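Local coordinates for 3,4-dihydroxy-2-butanone 4-phosphate synthase (Acinetobacter baumannii, PDB 6MNZ), which probably converts D-ribulose 5-phosphate into formate and 3,4-dihydroxy-2-butanone 4-phosphate for riboflavin biosynthesis, using magnesium or manganese, at residues L9-V19 with D149-E157. Residues are numbered along the deposited sequence; the frame is centred on the assembly and turned at random.
Sequences LVADIRAGKMV and DLARLAGLE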
loop_
_atom_site.group_PDB
_atom_site.type_symbol
_atom_site.label_atom_id
_atom_site.label_comp_id
_atom_site.label_asym_id
_atom_site.label_seq_id
_atom_site.Cartn_x
_atom_site.Cartn_y
_atom_site.Cartn_z
ATOM N N LEU A 9 -17.927 29.403 -9.345
ATOM C CA LEU A 9 -16.606 28.904 -9.705
ATOM C C LEU A 9 -16.661 28.054 -10.969
ATOM O O LEU A 9 -15.852 28.241 -11.885
ATOM C CB LEU A 9 -16.019 28.102 -8.545
ATOM C CG LEU A 9 -15.994 28.817 -7.192
ATOM C CD1 LEU A 9 -15.462 27.891 -6.107
ATOM C CD2 LEU A 9 -15.166 30.089 -7.269
ATOM N N VAL A 10 -17.672 27.191 -11.083
ATOM C CA VAL A 10 -17.853 26.423 -12.311
ATOM C C VAL A 10 -18.179 27.351 -13.476
ATOM O O VAL A 10 -17.741 27.123 -14.609
ATOM C CB VAL A 10 -18.944 25.354 -12.122
ATOM C CG1 VAL A 10 -19.152 24.571 -13.407
ATOM C CG2 VAL A 10 -18.583 24.415 -10.980
ATOM N N ALA A 11 -18.925 28.428 -13.214
ATOM C CA ALA A 11 -19.395 29.278 -14.303
ATOM C C ALA A 11 -18.264 30.126 -14.868
ATOM O O ALA A 11 -18.197 30.352 -16.083
ATOM C CB ALA A 11 -20.538 30.167 -13.814
ATOM N N ASP A 12 -17.363 30.600 -14.007
ATOM C CA ASP A 12 -16.221 31.374 -14.482
ATOM C C ASP A 12 -15.266 30.507 -15.290
ATOM O O ASP A 12 -14.764 30.935 -16.335
ATOM C CB ASP A 12 -15.496 32.012 -13.300
ATOM C CG ASP A 12 -16.109 33.335 -12.893
ATOM O OD1 ASP A 12 -15.413 34.131 -12.231
ATOM O OD2 ASP A 12 -17.238 33.628 -13.340
ATOM N N ILE A 13 -15.101 29.246 -14.890
ATOM C CA ILE A 13 -14.283 28.324 -15.668
ATOM C C ILE A 13 -14.897 28.117 -17.046
ATOM O O ILE A 13 -14.208 28.208 -18.069
ATOM C CB ILE A 13 -14.119 26.992 -14.914
ATOM C CG1 ILE A 13 -13.243 27.184 -13.672
ATOM C CG2 ILE A 13 -13.531 25.928 -15.827
ATOM C CD1 ILE A 13 -11.775 27.458 -13.970
ATOM N N ARG A 14 -16.220 27.961 -17.100
ATOM C CA ARG A 14 -16.909 27.919 -18.386
ATOM C C ARG A 14 -16.645 29.182 -19.192
ATOM O O ARG A 14 -16.512 29.126 -20.420
ATOM C CB ARG A 14 -18.409 27.726 -18.159
ATOM C CG ARG A 14 -19.291 28.168 -19.315
ATOM C CD ARG A 14 -20.633 27.451 -19.280
ATOM N NE ARG A 14 -20.538 26.088 -19.795
ATOM C CZ ARG A 14 -20.699 25.751 -21.072
ATOM N NH1 ARG A 14 -21.085 26.656 -21.964
ATOM N NH2 ARG A 14 -20.496 24.498 -21.455
ATOM N N ALA A 15 -16.630 30.340 -18.529
ATOM C CA ALA A 15 -16.400 31.603 -19.219
ATOM C C ALA A 15 -14.949 31.808 -19.637
ATOM O O ALA A 15 -14.669 32.760 -20.373
ATOM C CB ALA A 15 -16.844 32.767 -18.331
ATOM N N GLY A 16 -14.025 30.971 -19.175
ATOM C CA GLY A 16 -12.626 31.130 -19.515
ATOM C C GLY A 16 -11.829 32.030 -18.599
ATOM O O GLY A 16 -10.705 32.404 -18.954
ATOM N N LYS A 17 -12.403 32.465 -17.481
ATOM C CA LYS A 17 -11.677 33.265 -16.510
ATOM C C LYS A 17 -10.914 32.353 -15.551
ATOM O O LYS A 17 -10.991 31.123 -15.625
ATOM C CB LYS A 17 -12.632 34.178 -15.742
ATOM C CG LYS A 17 -13.474 35.091 -16.617
ATOM C CD LYS A 17 -14.765 35.473 -15.911
ATOM C CE LYS A 17 -15.642 36.362 -16.775
ATOM N NZ LYS A 17 -16.855 36.815 -16.035
ATOM N N MET A 18 -10.167 32.961 -14.637
ATOM C CA MET A 18 -9.484 32.217 -13.592
ATOM C C MET A 18 -10.331 32.163 -12.325
ATOM O O MET A 18 -11.243 32.967 -12.117
ATOM C CB MET A 18 -8.127 32.848 -13.278
ATOM C CG MET A 18 -7.217 32.991 -14.482
ATOM S SD MET A 18 -5.542 33.469 -14.026
ATOM C CE MET A 18 -4.763 33.528 -15.638
ATOM N N VAL A 19 -9.988 31.214 -11.456
ATOM C CA VAL A 19 -10.581 31.111 -10.131
ATOM C C VAL A 19 -9.510 30.590 -9.187
ATOM O O VAL A 19 -8.586 29.888 -9.604
ATOM C CB VAL A 19 -11.827 30.194 -10.117
ATOM C CG1 VAL A 19 -12.927 30.767 -11.004
ATOM C CG2 VAL A 19 -11.459 28.785 -10.556
ATOM N N ASP A 149 -11.812 18.281 -12.071
ATOM C CA ASP A 149 -13.236 18.150 -11.786
ATOM C C ASP A 149 -13.968 19.471 -11.983
ATOM O O ASP A 149 -15.059 19.492 -12.565
ATOM C CB ASP A 149 -13.441 17.641 -10.360
ATOM C CG ASP A 149 -12.982 16.209 -10.183
ATOM O OD1 ASP A 149 -12.907 15.476 -11.192
ATOM O OD2 ASP A 149 -12.682 15.820 -9.037
ATOM N N LEU A 150 -13.310 20.589 -11.671
ATOM C CA LEU A 150 -13.915 21.894 -11.909
ATOM C C LEU A 150 -14.127 22.130 -13.399
ATOM O O LEU A 150 -15.224 22.505 -13.831
ATOM C CB LEU A 150 -13.040 22.992 -11.307
ATOM C CG LEU A 150 -13.770 24.276 -10.911
ATOM C CD1 LEU A 150 -14.741 24.014 -9.768
ATOM C CD2 LEU A 150 -12.772 25.359 -10.533
ATOM N N ALA A 151 -13.094 21.884 -14.207
ATOM C CA ALA A 151 -13.239 22.037 -15.650
ATOM C C ALA A 151 -14.297 21.089 -16.196
ATOM O O ALA A 151 -15.032 21.435 -17.129
ATOM C CB ALA A 151 -11.898 21.796 -16.339
ATOM N N ARG A 152 -14.383 19.883 -15.633
ATOM C CA ARG A 152 -15.412 18.940 -16.057
ATOM C C ARG A 152 -16.806 19.498 -15.806
ATOM O O ARG A 152 -17.674 19.433 -16.683
ATOM C CB ARG A 152 -15.225 17.611 -15.328
ATOM C CG ARG A 152 -16.358 16.622 -15.526
ATOM C CD ARG A 152 -16.072 15.315 -14.802
ATOM N NE ARG A 152 -14.993 14.565 -15.441
ATOM C CZ ARG A 152 -13.757 14.460 -14.963
ATOM N NH1 ARG A 152 -13.379 15.149 -13.891
ATOM N NH2 ARG A 152 -12.873 13.698 -15.595
ATOM N N LEU A 153 -16.999 20.175 -14.672
ATOM C CA LEU A 153 -18.324 20.671 -14.321
ATOM C C LEU A 153 -18.765 21.820 -15.217
ATOM O O LEU A 153 -19.970 22.019 -15.402
ATOM C CB LEU A 153 -18.348 21.117 -12.860
ATOM C CG LEU A 153 -18.334 19.999 -11.818
ATOM C CD1 LEU A 153 -18.111 20.577 -10.429
ATOM C CD2 LEU A 153 -19.626 19.197 -11.867
ATOM N N ALA A 154 -17.821 22.544 -15.813
ATOM C CA ALA A 154 -18.118 23.468 -16.898
ATOM C C ALA A 154 -18.354 22.762 -18.226
ATOM O O ALA A 154 -18.311 23.420 -19.272
ATOM C CB ALA A 154 -16.981 24.482 -17.050
ATOM N N GLY A 155 -18.450 21.434 -18.222
ATOM C CA GLY A 155 -18.697 20.698 -19.444
ATOM C C GLY A 155 -17.547 20.702 -20.420
ATOM O O GLY A 155 -17.722 20.294 -21.571
ATOM N N LEU A 156 -16.355 21.068 -19.969
ATOM C CA LEU A 156 -15.178 21.127 -20.820
ATOM C C LEU A 156 -14.300 19.900 -20.593
ATOM O O LEU A 156 -14.638 18.997 -19.823
ATOM C CB LEU A 156 -14.395 22.414 -20.551
ATOM C CG LEU A 156 -15.151 23.701 -20.890
ATOM C CD1 LEU A 156 -14.416 24.922 -20.364
ATOM C CD2 LEU A 156 -15.369 23.816 -22.392
ATOM N N GLU A 157 -13.268 19.785 -21.422
ATOM C CA GLU A 157 -12.249 18.770 -21.210
ATOM C C GLU A 157 -11.781 18.811 -19.756
ATOM O O GLU A 157 -11.487 19.898 -19.238
ATOM C CB GLU A 157 -11.066 19.005 -22.149
ATOM C CG GLU A 157 -10.543 17.749 -22.826
ATOM C CD GLU A 157 -9.744 16.869 -21.885
ATOM O OE1 GLU A 157 -8.761 17.370 -21.302
ATOM O OE2 GLU A 157 -9.969 15.638 -21.891
#
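L150 reaches out from helix 143-153 into an apolar corner formed by I13, V10 and V19. Its branch CD2 does most of the touching: it meets I13 CG1 at 3.7 Å, the two side chains crossing at about a right angle, and V19 CG2 also at 3.7 Å. The other branch, CD1, lies 4.0 Å from V10 CG2. Next to this corner the small side chain of A154 lets the backbones close in, with CA of R14 and CA of A154 4.8 Å apart. The A154 methyl sits on the V10-R14 turn of helix 6-15, close to R14 N and V10 O, its CB 3.9 Å from I13 CG2. Helix segments 9-15 and 149-153 of the DHBP synthase domain cross at -76°; beyond the G16 turn the chain enters strand 19-22 of this domain's six-stranded mixed sheet. I13 and V19 also touch A36 and V34 of strand 31-36, and L150 touches L195 of helix 192-202. Both segments leave their helices through Schellman motifs, at the positive-phi glycines G16 and G155. V10 crosses L153 at about a right angle, CG1 3.6 Å from L153 CB. L156 places CD1 beside I13 O and also packs on A36. Toward solvent the packing gives way to L153 and the exposed R14, whose chain bends at chi3 (-78°) and brings NH2 above the carbonyl plane of A154. The resulting hydrogen bond from R14 NH2 to A154 O is long, 3.3 Å, and far from straight at 137°.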